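Local coordinates for protein putative GntR-family transcriptional regulator (Bordetella bronchiseptica RB50, PDB 3CNV) that probably regulates transcription, its UTRA domain sensing a small-molecule effector whose identity is not established, at residues C[66-80]-C[87-99]. Residues are numbered along the deposited sequence; the frame is centred on the assembly and turned at random.
Sequences LWLPGTHFRGLTLEL and PLYGLFESEFGVS
Phe92 O collects two backbone N-H groups at the end of helix 88-96, Val98 N at 3.0 Å and, weakly, Phe96 N at 3.2 Å, and the side chains of all three residues meet Phe73. No hydrogen bond spans the two segments; the join is apolar. Phe73 turns its ring edge to the face of Phe92, a T-shaped pair with planes at 70° and CE1 3.7 Å from Phe92 CD1. The same ring is tilted obliquely against Phe96, whose face receives Phe73 CD1, while Phe73 CZ reaches Val98 CG2 at 4.1 Å. Leu68 reaches across from the strand to meet Phe92 with both methyls, CD1 being 3.7 Å from Phe92 CZ, and Leu66 CD2 lies at the edge of that ring, near its plane; Leu66 and Leu88 then meet tip to tip. At the other end, Phe96 CZ points into the type I turn Phe73–Leu76, 3.6 Å from Leu76 N. Leu76, with CG anti to its own amide nitrogen (chi1 -166°), brings CD1 against both Phe96 CE2 and Leu91 CD2. Leu80, whose backbone N-H is the one bonded to the N-cap Thr77 OG1, lays CD2 at the edge of Phe96, 3.7 Å from CZ. A citrate, probably from crystallisation, binds the backbone N-H groups of Leu88 and Tyr89, consistent with an effector pocket at this helix start. Helix 88-96 runs nearly parallel to strand 66-69 on one side of the antiparallel sheet, as in the chorismate lyase-like fold of UTRA domains, and Leu81 of helix 78-83 packs against Leu76, Leu88 and Leu91.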
loop_
_atom_site.group_PDB
_atom_site.type_symbol
_atom_site.label_atom_id
_atom_site.label_comp_id
_atom_site.label_asym_id
_atom_site.label_seq_id
_atom_site.Cartn_x
_atom_site.Cartn_y
_atom_site.Cartn_z
ATOM N N LEU C 66 14.253 -11.997 14.449
ATOM C CA LEU C 66 12.887 -11.670 14.944
ATOM C C LEU C 66 12.950 -11.572 16.453
ATOM O O LEU C 66 13.675 -12.297 17.112
ATOM C CB LEU C 66 11.896 -12.839 14.622
ATOM C CG LEU C 66 11.383 -13.278 13.290
ATOM C CD1 LEU C 66 12.450 -13.995 12.429
ATOM C CD2 LEU C 66 10.177 -14.132 13.635
ATOM N N TRP C 67 12.112 -10.714 16.996
ATOM C CA TRP C 67 11.974 -10.573 18.434
ATOM C C TRP C 67 10.450 -10.523 18.695
ATOM O O TRP C 67 9.726 -9.719 18.115
ATOM C CB TRP C 67 12.582 -9.252 18.926
ATOM C CG TRP C 67 14.079 -9.135 18.865
ATOM C CD1 TRP C 67 14.961 -9.400 19.862
ATOM C CD2 TRP C 67 14.854 -8.737 17.739
ATOM N NE1 TRP C 67 16.236 -9.178 19.430
ATOM C CE2 TRP C 67 16.196 -8.790 18.114
ATOM C CE3 TRP C 67 14.536 -8.331 16.453
ATOM C CZ2 TRP C 67 17.232 -8.430 17.237
ATOM C CZ3 TRP C 67 15.545 -7.998 15.590
ATOM C CH2 TRP C 67 16.888 -8.061 15.966
ATOM N N LEU C 68 10.011 -11.364 19.583
ATOM C CA LEU C 68 8.620 -11.511 19.971
ATOM C C LEU C 68 8.422 -11.398 21.488
ATOM O O LEU C 68 9.204 -11.905 22.248
ATOM C CB LEU C 68 8.139 -12.860 19.496
ATOM C CG LEU C 68 8.366 -13.204 18.010
ATOM C CD1 LEU C 68 8.353 -14.710 17.803
ATOM C CD2 LEU C 68 7.234 -12.538 17.207
ATOM N N PRO C 69 7.336 -10.737 21.920
ATOM C CA PRO C 69 7.114 -10.577 23.382
ATOM C C PRO C 69 6.968 -11.963 24.094
ATOM O O PRO C 69 6.178 -12.808 23.689
ATOM C CB PRO C 69 5.850 -9.751 23.453
ATOM C CG PRO C 69 5.197 -9.869 22.062
ATOM C CD PRO C 69 6.250 -10.169 21.098
ATOM N N GLY C 70 7.799 -12.200 25.096
ATOM C CA GLY C 70 7.880 -13.525 25.745
ATOM C C GLY C 70 6.488 -13.933 26.198
ATOM O O GLY C 70 6.089 -15.076 26.066
ATOM N N THR C 71 5.748 -12.935 26.646
ATOM C CA THR C 71 4.424 -13.094 27.235
ATOM C C THR C 71 3.518 -13.885 26.320
ATOM O O THR C 71 3.011 -14.921 26.699
ATOM C CB THR C 71 3.759 -11.710 27.571
ATOM O OG1 THR C 71 3.636 -10.869 26.385
ATOM C CG2 THR C 71 4.556 -10.972 28.664
ATOM N N HIS C 72 3.417 -13.475 25.071
ATOM C CA HIS C 72 2.435 -14.092 24.164
ATOM C C HIS C 72 2.983 -15.335 23.466
ATOM O O HIS C 72 2.261 -16.046 22.768
ATOM C CB HIS C 72 1.953 -13.079 23.134
ATOM C CG HIS C 72 1.413 -11.828 23.743
ATOM N ND1 HIS C 72 2.004 -10.594 23.566
ATOM C CD2 HIS C 72 0.345 -11.622 24.558
ATOM C CE1 HIS C 72 1.310 -9.679 24.224
ATOM N NE2 HIS C 72 0.300 -10.276 24.838
ATOM N N PHE C 73 4.261 -15.603 23.654
ATOM C CA PHE C 73 4.915 -16.624 22.845
ATOM C C PHE C 73 5.650 -17.642 23.686
ATOM O O PHE C 73 6.610 -18.300 23.238
ATOM C CB PHE C 73 5.831 -15.975 21.808
ATOM C CG PHE C 73 5.091 -15.372 20.637
ATOM C CD1 PHE C 73 4.683 -16.167 19.572
ATOM C CD2 PHE C 73 4.769 -14.006 20.623
ATOM C CE1 PHE C 73 3.980 -15.589 18.508
ATOM C CE2 PHE C 73 4.128 -13.433 19.579
ATOM C CZ PHE C 73 3.710 -14.234 18.509
ATOM N N ARG C 74 5.177 -17.762 24.927
ATOM C CA ARG C 74 5.776 -18.709 25.892
ATOM C C ARG C 74 5.859 -20.119 25.340
ATOM O O ARG C 74 6.841 -20.814 25.555
ATOM C CB ARG C 74 5.089 -18.647 27.262
ATOM C CG ARG C 74 5.706 -17.503 28.060
ATOM C CD ARG C 74 5.208 -17.458 29.489
ATOM N NE ARG C 74 3.964 -16.700 29.562
ATOM C CZ ARG C 74 2.745 -17.235 29.480
ATOM N NH1 ARG C 74 2.584 -18.558 29.332
ATOM N NH2 ARG C 74 1.679 -16.432 29.546
ATOM N N GLY C 75 4.889 -20.513 24.541
ATOM C CA GLY C 75 4.870 -21.888 24.023
ATOM C C GLY C 75 5.885 -22.160 22.916
ATOM O O GLY C 75 6.055 -23.301 22.443
ATOM N N LEU C 76 6.574 -21.103 22.500
ATOM C CA LEU C 76 7.402 -21.160 21.297
ATOM C C LEU C 76 8.700 -21.857 21.640
ATOM O O LEU C 76 9.420 -21.404 22.521
ATOM C CB LEU C 76 7.646 -19.764 20.703
ATOM C CG LEU C 76 8.200 -19.571 19.278
ATOM C CD1 LEU C 76 7.425 -20.432 18.256
ATOM C CD2 LEU C 76 8.142 -18.120 18.871
ATOM N N THR C 77 8.968 -22.988 20.978
ATOM C CA THR C 77 10.227 -23.728 21.171
ATOM C C THR C 77 10.924 -24.023 19.856
ATOM O O THR C 77 10.350 -23.861 18.788
ATOM C CB THR C 77 10.025 -25.036 21.902
ATOM O OG1 THR C 77 9.119 -25.902 21.187
ATOM C CG2 THR C 77 9.500 -24.778 23.325
ATOM N N LEU C 78 12.164 -24.486 19.954
ATOM C CA LEU C 78 12.954 -24.810 18.739
ATOM C C LEU C 78 12.309 -26.024 18.093
ATOM O O LEU C 78 12.154 -26.103 16.874
ATOM C CB LEU C 78 14.410 -25.081 19.066
ATOM C CG LEU C 78 15.329 -25.356 17.894
ATOM C CD1 LEU C 78 15.480 -24.137 16.969
ATOM C CD2 LEU C 78 16.690 -25.829 18.446
ATOM N N GLU C 79 11.862 -26.923 18.951
ATOM C CA GLU C 79 11.276 -28.171 18.495
ATOM C C GLU C 79 10.027 -27.848 17.676
ATOM O O GLU C 79 9.771 -28.458 16.641
ATOM C CB GLU C 79 10.952 -29.132 19.660
ATOM C CG GLU C 79 10.106 -30.355 19.254
ATOM C CD GLU C 79 8.569 -30.049 19.050
ATOM O OE1 GLU C 79 8.007 -29.122 19.736
ATOM O OE2 GLU C 79 7.919 -30.745 18.195
ATOM N N LEU C 80 9.266 -26.855 18.161
ATOM C CA LEU C 80 8.040 -26.443 17.458
ATOM C C LEU C 80 8.402 -25.890 16.084
ATOM O O LEU C 80 7.831 -26.267 15.061
ATOM C CB LEU C 80 7.265 -25.423 18.263
ATOM C CG LEU C 80 5.903 -24.962 17.715
ATOM C CD1 LEU C 80 4.859 -26.067 17.664
ATOM C CD2 LEU C 80 5.401 -23.872 18.576
ATOM N N PRO C 87 5.016 -21.665 7.408
ATOM C CA PRO C 87 5.612 -20.355 7.494
ATOM C C PRO C 87 5.420 -19.775 8.888
ATOM O O PRO C 87 4.405 -20.050 9.580
ATOM C CB PRO C 87 4.854 -19.572 6.426
ATOM C CG PRO C 87 3.952 -20.536 5.733
ATOM C CD PRO C 87 3.794 -21.713 6.578
ATOM N N LEU C 88 6.383 -18.990 9.340
ATOM C CA LEU C 88 6.263 -18.388 10.689
ATOM C C LEU C 88 4.931 -17.629 10.972
ATOM O O LEU C 88 4.322 -17.822 12.024
ATOM C CB LEU C 88 7.421 -17.447 10.986
ATOM C CG LEU C 88 8.790 -18.137 11.138
ATOM C CD1 LEU C 88 9.923 -17.124 11.371
ATOM C CD2 LEU C 88 8.706 -19.075 12.313
ATOM N N TYR C 89 4.545 -16.694 10.106
ATOM C CA TYR C 89 3.321 -15.913 10.362
ATOM C C TYR C 89 2.141 -16.831 10.466
ATOM O O TYR C 89 1.233 -16.605 11.251
ATOM C CB TYR C 89 3.063 -14.769 9.365
ATOM C CG TYR C 89 3.997 -13.620 9.532
ATOM C CD1 TYR C 89 3.971 -12.813 10.671
ATOM C CD2 TYR C 89 4.855 -13.292 8.521
ATOM C CE1 TYR C 89 4.846 -11.739 10.803
ATOM C CE2 TYR C 89 5.715 -12.214 8.619
ATOM C CZ TYR C 89 5.719 -11.450 9.754
ATOM O OH TYR C 89 6.604 -10.391 9.798
ATOM N N GLY C 90 2.171 -17.898 9.698
ATOM C CA GLY C 90 1.057 -18.889 9.775
ATOM C C GLY C 90 1.092 -19.609 11.110
ATOM O O GLY C 90 0.055 -19.868 11.715
ATOM N N LEU C 91 2.296 -19.931 11.588
ATOM C CA LEU C 91 2.482 -20.558 12.907
ATOM C C LEU C 91 1.970 -19.609 14.016
ATOM O O LEU C 91 1.301 -20.024 14.944
ATOM C CB LEU C 91 3.951 -20.884 13.192
ATOM C CG LEU C 91 4.261 -21.444 14.588
ATOM C CD1 LEU C 91 3.654 -22.927 14.711
ATOM C CD2 LEU C 91 5.781 -21.446 14.958
ATOM N N PHE C 92 2.305 -18.330 13.915
ATOM C CA PHE C 92 1.920 -17.378 14.950
ATOM C C PHE C 92 0.391 -17.315 15.004
ATOM O O PHE C 92 -0.196 -17.214 16.062
ATOM C CB PHE C 92 2.500 -15.977 14.731
ATOM C CG PHE C 92 4.006 -15.908 14.657
ATOM C CD1 PHE C 92 4.798 -16.913 15.201
ATOM C CD2 PHE C 92 4.626 -14.789 14.087
ATOM C CE1 PHE C 92 6.183 -16.833 15.148
ATOM C CE2 PHE C 92 6.013 -14.682 14.043
ATOM C CZ PHE C 92 6.795 -15.710 14.588
ATOM N N GLU C 93 -0.231 -17.400 13.844
ATOM C CA GLU C 93 -1.703 -17.375 13.733
ATOM C C GLU C 93 -2.321 -18.608 14.349
ATOM O O GLU C 93 -3.151 -18.529 15.271
ATOM C CB GLU C 93 -2.197 -17.277 12.255
ATOM C CG GLU C 93 -2.350 -15.892 11.748
ATOM C CD GLU C 93 -2.754 -15.741 10.235
ATOM O OE1 GLU C 93 -3.005 -16.771 9.544
ATOM O OE2 GLU C 93 -2.788 -14.545 9.765
ATOM N N SER C 94 -1.908 -19.751 13.832
ATOM C CA SER C 94 -2.529 -21.013 14.241
ATOM C C SER C 94 -2.207 -21.500 15.645
ATOM O O SER C 94 -3.089 -22.048 16.312
ATOM C CB SER C 94 -2.146 -22.151 13.286
ATOM O OG SER C 94 -2.563 -21.700 12.029
ATOM N N GLU C 95 -0.959 -21.338 16.084
ATOM C CA GLU C 95 -0.575 -21.887 17.405
ATOM C C GLU C 95 -0.719 -20.844 18.483
ATOM O O GLU C 95 -0.928 -21.179 19.642
ATOM C CB GLU C 95 0.846 -22.471 17.419
ATOM C CG GLU C 95 1.061 -23.524 16.373
ATOM C CD GLU C 95 -0.052 -24.575 16.395
ATOM O OE1 GLU C 95 -0.334 -25.110 17.534
ATOM O OE2 GLU C 95 -0.652 -24.809 15.282
ATOM N N PHE C 96 -0.602 -19.567 18.122
ATOM C CA PHE C 96 -0.526 -18.499 19.137
ATOM C C PHE C 96 -1.672 -17.486 19.024
ATOM O O PHE C 96 -1.833 -16.666 19.903
ATOM C CB PHE C 96 0.902 -17.811 19.147
ATOM C CG PHE C 96 2.038 -18.784 19.438
ATOM C CD1 PHE C 96 2.402 -19.080 20.742
ATOM C CD2 PHE C 96 2.663 -19.503 18.413
ATOM C CE1 PHE C 96 3.381 -20.032 21.010
ATOM C CE2 PHE C 96 3.661 -20.440 18.670
ATOM C CZ PHE C 96 4.026 -20.718 19.962
ATOM N N GLY C 97 -2.490 -17.596 17.975
ATOM C CA GLY C 97 -3.657 -16.708 17.762
ATOM C C GLY C 97 -3.245 -15.265 17.523
ATOM O O GLY C 97 -3.938 -14.318 17.900
ATOM N N VAL C 98 -2.071 -15.093 16.913
ATOM C CA VAL C 98 -1.593 -13.738 16.566
ATOM C C VAL C 98 -1.609 -13.487 15.057
ATOM O O VAL C 98 -0.862 -14.089 14.335
ATOM C CB VAL C 98 -0.195 -13.553 17.175
ATOM C CG1 VAL C 98 0.438 -12.232 16.720
ATOM C CG2 VAL C 98 -0.308 -13.681 18.706
ATOM N N SER C 99 -2.545 -12.639 14.587
ATOM C CA SER C 99 -2.693 -12.304 13.165
ATOM C C SER C 99 -2.333 -10.866 12.962
ATOM O O SER C 99 -2.855 -9.990 13.621
ATOM C CB SER C 99 -4.127 -12.408 12.620
ATOM O OG SER C 99 -4.688 -13.671 12.827
#